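PDB 1W7C: lysyl oxidase from Pichia pastoris, which probably oxidises primary amines, lysine side chains among them, to aldehydes by means of copper and a topaquinone cofactor built from one of its own tyrosines. Local coordinates for residues Y54-I58 and F387-E391; T503-A507 and L639-I644. All coordinates share one frame; numbering follows the deposited sequence. Where two conformers were deposited one is given.

Contact 1. Residues Y54-I58 and F387-E391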
loop_
_atom_site.group_PDB
_atom_site.type_symbol
_atom_site.label_atom_id
_atom_site.label_comp_id
_atom_site.label_asym_id
_atom_site.label_seq_id
_atom_site.Cartn_x
_atom_site.Cartn_y
_atom_site.Cartn_z
ATOM N N TYR A 54 -40.813 23.379 -1.543
ATOM C CA TYR A 54 -40.768 22.029 -0.998
ATOM C C TYR A 54 -39.488 21.786 -0.236
ATOM O O TYR A 54 -38.486 22.431 -0.467
ATOM C CB TYR A 54 -40.936 20.974 -2.080
ATOM C CG TYR A 54 -39.979 21.077 -3.247
ATOM C CD1 TYR A 54 -38.764 20.430 -3.238
ATOM C CD2 TYR A 54 -40.318 21.807 -4.371
ATOM C CE1 TYR A 54 -37.897 20.505 -4.322
ATOM C CE2 TYR A 54 -39.453 21.919 -5.470
ATOM C CZ TYR A 54 -38.257 21.256 -5.443
ATOM O OH TYR A 54 -37.430 21.376 -6.538
ATOM N N VAL A 55 -39.537 20.841 0.692
ATOM C CA VAL A 55 -38.379 20.549 1.521
ATOM C C VAL A 55 -37.513 19.440 0.893
ATOM O O VAL A 55 -38.015 18.360 0.533
ATOM C CB VAL A 55 -38.834 20.128 2.951
ATOM C CG1 VAL A 55 -37.641 19.790 3.858
ATOM C CG2 VAL A 55 -39.660 21.235 3.586
ATOM N N LEU A 56 -36.212 19.682 0.818
ATOM C CA LEU A 56 -35.287 18.640 0.351
ATOM C C LEU A 56 -34.681 17.825 1.484
ATOM O O LEU A 56 -34.805 16.606 1.505
ATOM C CB LEU A 56 -34.138 19.224 -0.493
ATOM C CG LEU A 56 -34.415 19.656 -1.907
ATOM C CD1 LEU A 56 -35.050 21.030 -1.903
ATOM C CD2 LEU A 56 -33.098 19.654 -2.701
ATOM N N TRP A 57 -33.996 18.536 2.385
ATOM C CA TRP A 57 -33.117 17.924 3.380
ATOM C C TRP A 57 -33.362 18.502 4.771
ATOM O O TRP A 57 -33.694 19.687 4.910
ATOM C CB TRP A 57 -31.657 18.151 2.987
ATOM C CG TRP A 57 -31.281 17.452 1.731
ATOM C CD1 TRP A 57 -31.693 16.208 1.318
ATOM C CD2 TRP A 57 -30.461 17.970 0.686
ATOM N NE1 TRP A 57 -31.152 15.923 0.090
ATOM C CE2 TRP A 57 -30.383 16.981 -0.313
ATOM C CE3 TRP A 57 -29.759 19.175 0.497
ATOM C CZ2 TRP A 57 -29.663 17.164 -1.502
ATOM C CZ3 TRP A 57 -29.037 19.356 -0.683
ATOM C CH2 TRP A 57 -28.993 18.354 -1.664
ATOM N N ILE A 58 -33.243 17.636 5.773
ATOM C CA ILE A 58 -33.306 17.991 7.183
ATOM C C ILE A 58 -32.303 17.113 7.921
ATOM O O ILE A 58 -32.463 15.896 7.938
ATOM C CB ILE A 58 -34.705 17.742 7.796
ATOM C CG1 ILE A 58 -35.786 18.534 7.067
ATOM C CG2 ILE A 58 -34.661 18.098 9.274
ATOM C CD1 ILE A 58 -37.209 18.206 7.515
ATOM N N PHE A 387 -32.775 11.717 5.732
ATOM C CA PHE A 387 -34.073 12.273 5.333
ATOM C C PHE A 387 -33.955 12.946 3.982
ATOM O O PHE A 387 -33.081 13.792 3.785
ATOM C CB PHE A 387 -34.597 13.288 6.371
ATOM C CG PHE A 387 -35.887 13.944 5.954
ATOM C CD1 PHE A 387 -35.890 15.123 5.246
ATOM C CD2 PHE A 387 -37.092 13.309 6.205
ATOM C CE1 PHE A 387 -37.092 15.692 4.838
ATOM C CE2 PHE A 387 -38.283 13.867 5.814
ATOM C CZ PHE A 387 -38.281 15.053 5.121
ATOM N N GLU A 388 -34.802 12.576 3.041
ATOM C CA GLU A 388 -34.850 13.303 1.752
ATOM C C GLU A 388 -36.274 13.330 1.239
ATOM O O GLU A 388 -36.952 12.318 1.251
ATOM C CB GLU A 388 -33.966 12.669 0.685
ATOM C CG GLU A 388 -32.532 12.465 1.102
ATOM C CD GLU A 388 -31.649 12.100 -0.066
ATOM O OE1 GLU A 388 -31.188 13.042 -0.803
ATOM O OE2 GLU A 388 -31.380 10.878 -0.225
ATOM N N TYR A 389 -36.714 14.491 0.767
ATOM C CA TYR A 389 -37.959 14.609 -0.003
ATOM C C TYR A 389 -39.100 13.876 0.679
ATOM O O TYR A 389 -39.699 12.927 0.120
ATOM C CB TYR A 389 -37.799 14.018 -1.392
ATOM C CG TYR A 389 -36.687 14.555 -2.240
ATOM C CD1 TYR A 389 -36.790 15.797 -2.867
ATOM C CD2 TYR A 389 -35.561 13.790 -2.487
ATOM C CE1 TYR A 389 -35.776 16.262 -3.684
ATOM C CE2 TYR A 389 -34.549 14.242 -3.291
ATOM C CZ TYR A 389 -34.650 15.473 -3.887
ATOM O OH TYR A 389 -33.635 15.896 -4.696
ATOM N N ASP A 390 -39.373 14.300 1.893
ATOM C CA ASP A 390 -40.558 13.885 2.639
ATOM C C ASP A 390 -40.476 12.501 3.306
ATOM O O ASP A 390 -41.418 12.110 3.967
ATOM C CB ASP A 390 -41.823 13.971 1.760
ATOM C CG ASP A 390 -42.136 15.405 1.291
ATOM O OD1 ASP A 390 -42.850 15.545 0.259
ATOM O OD2 ASP A 390 -41.735 16.438 1.899
ATOM N N GLU A 391 -39.357 11.776 3.160
ATOM C CA GLU A 391 -39.229 10.447 3.727
ATOM C C GLU A 391 -37.968 10.269 4.591
ATOM O O GLU A 391 -36.879 10.734 4.249
ATOM C CB GLU A 391 -39.291 9.398 2.619
ATOM C CG GLU A 391 -40.636 9.404 1.888
ATOM C CD GLU A 391 -40.673 8.430 0.738
ATOM O OE1 GLU A 391 -39.920 8.647 -0.231
ATOM O OE2 GLU A 391 -41.455 7.458 0.808
HETATM O O HOH W 1 -41.932 19.091 0.748
HETATM O O HOH W 2 -39.238 16.828 2.671
HETATM O O HOH W 3 -31.284 15.484 4.814
#
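Phe387 and Ile58 make the main apolar fit. Ile58 lays its CB, CG1 and CD1 along one side of the Phe387 ring, with CD1 3.7 Å from CE1, while Val55 CG1 meets the ring at its edge. With CG opposite the backbone N (chi1 176°), the ring enters a hollow lined by Ile58, Val55 and Val29 of helix 26-39, whose Val32, Leu33 and Leu36 pack against the same cluster. Further along, CG of Leu56 sits 4.1 Å from CE1 of Tyr389, the two side chains lying alongside each other. Strand 53-61 of the N2 domain forms a classic beta bulge here, with Leu56 and Trp57 set opposite the single residue Val86 of strand 82-89. Leu56 O accepts a bond from Tyr389 N (2.9 Å, N-H...O 165°) and a CA-H...O contact from Glu388. Tyr389 sits in the type I' turn from Glu388 to Glu391, which joins strands 380-388 and 391-405 of the enzyme domain as a tight hairpin. Trp57 and Glu388 run side by side, and the indole NE1 gives its hydrogen, near the ring plane, to Glu388 OE1 at 3.0 Å on the anti side of the carboxylate. The same oxygen also takes a salt bridge from Arg315. Two waters bridge Val55 and Asp390, one from Val55 N and the other from Val55 O, both to OD2; OD1 of Asp390 is bonded to Val45 N.

Contact 2. Residues T503-A507 and L639-I644; sequences TKNRA and LDGEDI. With CA (calcium ion), chain D.
Arg506 and Asp640 form a salt bridge, NE to OD1 at 2.8 Å. The oxygen lies at the edge of the guanidinium, in its plane, but the carboxylate is turned 77° against it, so the bridge uses one oxygen instead of a paired grip. Asp640 presents OD1 because its CG swings opposite the backbone N (chi1 -167°). Arg506 NH2 also holds a water bound to Asp640 O, and NH1 bonds Ala560 O. A lysine in place of Arg506 would probably lose the two-sided hold on Asp640 and Ala560, leaving the carboxylate freer to turn. Next come the backbone bonds: Asn505 N gives to Glu642 O at 2.8 Å, and Asn505 O receives Glu642 N at 3.0 Å and, weakly, Gly641 N. This is a G1 beta bulge on an antiparallel pair. Gly641 has backbone angles that would jam a CB against the preceding carbonyl, and such a CB would also clash with Lys504 CE, which passes 3.5 Å from Gly641 O. Farther out, Ile644 CD1 packs on the backbone of Arg506 and Ala507, 4.1 Å from Ala507 CB. At the other end Asp643 OD1 and Ile644 O bind the calcium ion, which is completed by Asp497, Leu498, Asp499 and a water. That water also donates to Thr503 O and, weakly, to Asn505 OD1, and accepts from Ile644 N, so Thr503 meets the metal through its water shell, and the charge on Asp643, shared with Lys65, is likely to be partly offset by the ion.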
loop_
_atom_site.group_PDB
_atom_site.type_symbol
_atom_site.label_atom_id
_atom_site.label_comp_id
_atom_site.label_asym_id
_atom_site.label_seq_id
_atom_site.Cartn_x
_atom_site.Cartn_y
_atom_site.Cartn_z
ATOM N N THR A 503 -5.114 21.145 20.994
ATOM C CA THR A 503 -5.391 21.812 19.730
ATOM C C THR A 503 -4.240 22.602 19.159
ATOM O O THR A 503 -4.092 22.725 17.921
ATOM C CB THR A 503 -6.616 22.750 19.835
ATOM O OG1 THR A 503 -6.402 23.735 20.873
ATOM C CG2 THR A 503 -7.900 22.014 20.133
ATOM N N LYS A 504 -3.446 23.227 20.022
ATOM C CA LYS A 504 -2.422 24.158 19.568
ATOM C C LYS A 504 -1.242 23.346 19.039
ATOM O O LYS A 504 -0.539 22.679 19.821
ATOM C CB LYS A 504 -1.965 25.113 20.697
ATOM C CG LYS A 504 -1.048 26.188 20.229
ATOM C CD LYS A 504 -0.489 27.095 21.357
ATOM C CE LYS A 504 0.429 28.206 20.815
ATOM N NZ LYS A 504 0.887 29.101 21.912
ATOM N N ASN A 505 -1.042 23.414 17.721
ATOM C CA ASN A 505 -0.112 22.557 17.024
ATOM C C ASN A 505 0.771 23.369 16.071
ATOM O O ASN A 505 0.606 24.574 15.893
ATOM C CB ASN A 505 -0.872 21.472 16.204
ATOM C CG ASN A 505 -1.581 20.390 17.026
ATOM O OD1 ASN A 505 -2.269 19.562 16.420
ATOM N ND2 ASN A 505 -1.398 20.341 18.359
ATOM N N ARG A 506 1.764 22.672 15.500
ATOM C CA ARG A 506 2.620 23.191 14.432
ATOM C C ARG A 506 2.695 22.087 13.400
ATOM O O ARG A 506 2.556 20.919 13.736
ATOM C CB ARG A 506 4.015 23.433 14.958
ATOM C CG ARG A 506 4.186 24.584 15.752
ATOM C CD ARG A 506 5.679 25.055 15.791
ATOM N NE ARG A 506 5.736 26.113 16.750
ATOM C CZ ARG A 506 5.685 25.940 18.059
ATOM N NH1 ARG A 506 5.801 24.758 18.583
ATOM N NH2 ARG A 506 5.678 27.016 18.833
ATOM N N ALA A 507 2.821 22.438 12.144
ATOM C CA ALA A 507 3.061 21.473 11.095
ATOM C C ALA A 507 4.496 21.646 10.633
ATOM O O ALA A 507 4.962 22.749 10.426
ATOM C CB ALA A 507 2.120 21.706 9.930
ATOM N N LEU A 639 0.195 29.319 10.961
ATOM C CA LEU A 639 -0.071 27.984 11.492
ATOM C C LEU A 639 0.900 27.663 12.644
ATOM O O LEU A 639 0.977 26.534 13.108
ATOM C CB LEU A 639 0.104 26.933 10.392
ATOM C CG LEU A 639 -0.832 27.063 9.185
ATOM C CD1 LEU A 639 -0.426 26.037 8.124
ATOM C CD2 LEU A 639 -2.280 26.942 9.557
ATOM N N ASP A 640 1.664 28.667 13.067
ATOM C CA ASP A 640 2.775 28.458 13.978
ATOM C C ASP A 640 2.256 28.524 15.427
ATOM O O ASP A 640 2.324 29.545 16.065
ATOM C CB ASP A 640 3.843 29.537 13.683
ATOM C CG ASP A 640 5.164 29.258 14.321
ATOM O OD1 ASP A 640 5.270 28.295 15.076
ATOM O OD2 ASP A 640 6.168 29.973 14.136
ATOM N N GLY A 641 1.657 27.431 15.893
ATOM C CA GLY A 641 1.023 27.374 17.213
ATOM C C GLY A 641 -0.452 27.732 17.092
ATOM O O GLY A 641 -0.913 28.759 17.584
ATOM N N GLU A 642 -1.177 26.899 16.369
ATOM C CA GLU A 642 -2.557 27.125 16.022
ATOM C C GLU A 642 -3.254 25.780 15.919
ATOM O O GLU A 642 -2.601 24.753 15.800
ATOM C CB GLU A 642 -2.666 27.895 14.705
ATOM C CG GLU A 642 -2.102 29.310 14.746
ATOM C CD GLU A 642 -2.823 30.279 15.674
ATOM O OE1 GLU A 642 -3.998 30.078 16.021
ATOM O OE2 GLU A 642 -2.194 31.278 16.053
ATOM N N ASP A 643 -4.579 25.798 15.922
ATOM C CA ASP A 643 -5.355 24.582 15.638
ATOM C C ASP A 643 -5.344 24.381 14.129
ATOM O O ASP A 643 -5.847 25.228 13.368
ATOM C CB ASP A 643 -6.762 24.779 16.152
ATOM C CG ASP A 643 -7.598 23.555 16.043
ATOM O OD1 ASP A 643 -7.166 22.576 15.397
ATOM O OD2 ASP A 643 -8.722 23.493 16.629
ATOM N N ILE A 644 -4.693 23.306 13.698
ATOM C CA ILE A 644 -4.466 23.005 12.298
ATOM C C ILE A 644 -5.422 21.890 11.894
ATOM O O ILE A 644 -5.740 20.964 12.669
ATOM C CB ILE A 644 -2.986 22.568 12.093
ATOM C CG1 ILE A 644 -2.045 23.713 12.473
ATOM C CG2 ILE A 644 -2.739 22.121 10.642
ATOM C CD1 ILE A 644 -0.588 23.358 12.488
HETATM CA CA CA D . -6.522 20.417 14.828
HETATM O O HOH W 4 -4.413 21.151 15.770
HETATM O O HOH W 5 4.610 29.767 18.085
HETATM O O HOH W 6 3.166 25.264 11.875
#

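How the contacts relate
Both segments of contact 1 precede those of contact 2 in the sequence, and the two lie far apart: their centres are 39 Å from each other and their nearest atoms about 26 Å. Contact 1 joins two domains, setting strand 53-61 of the N2 region against the end of strand 380-388 in the enzyme domain. Contact 2 stays within the enzyme domain, pairing strand 504-518 with strand 642-654 beside a calcium site. Strand 642-654 goes on to His654, a copper ligand, so the calcium and copper sites sit at either end of one strand. The enzyme domain thus takes part in both, once as a partner across a domain boundary and once in its own strand pairing.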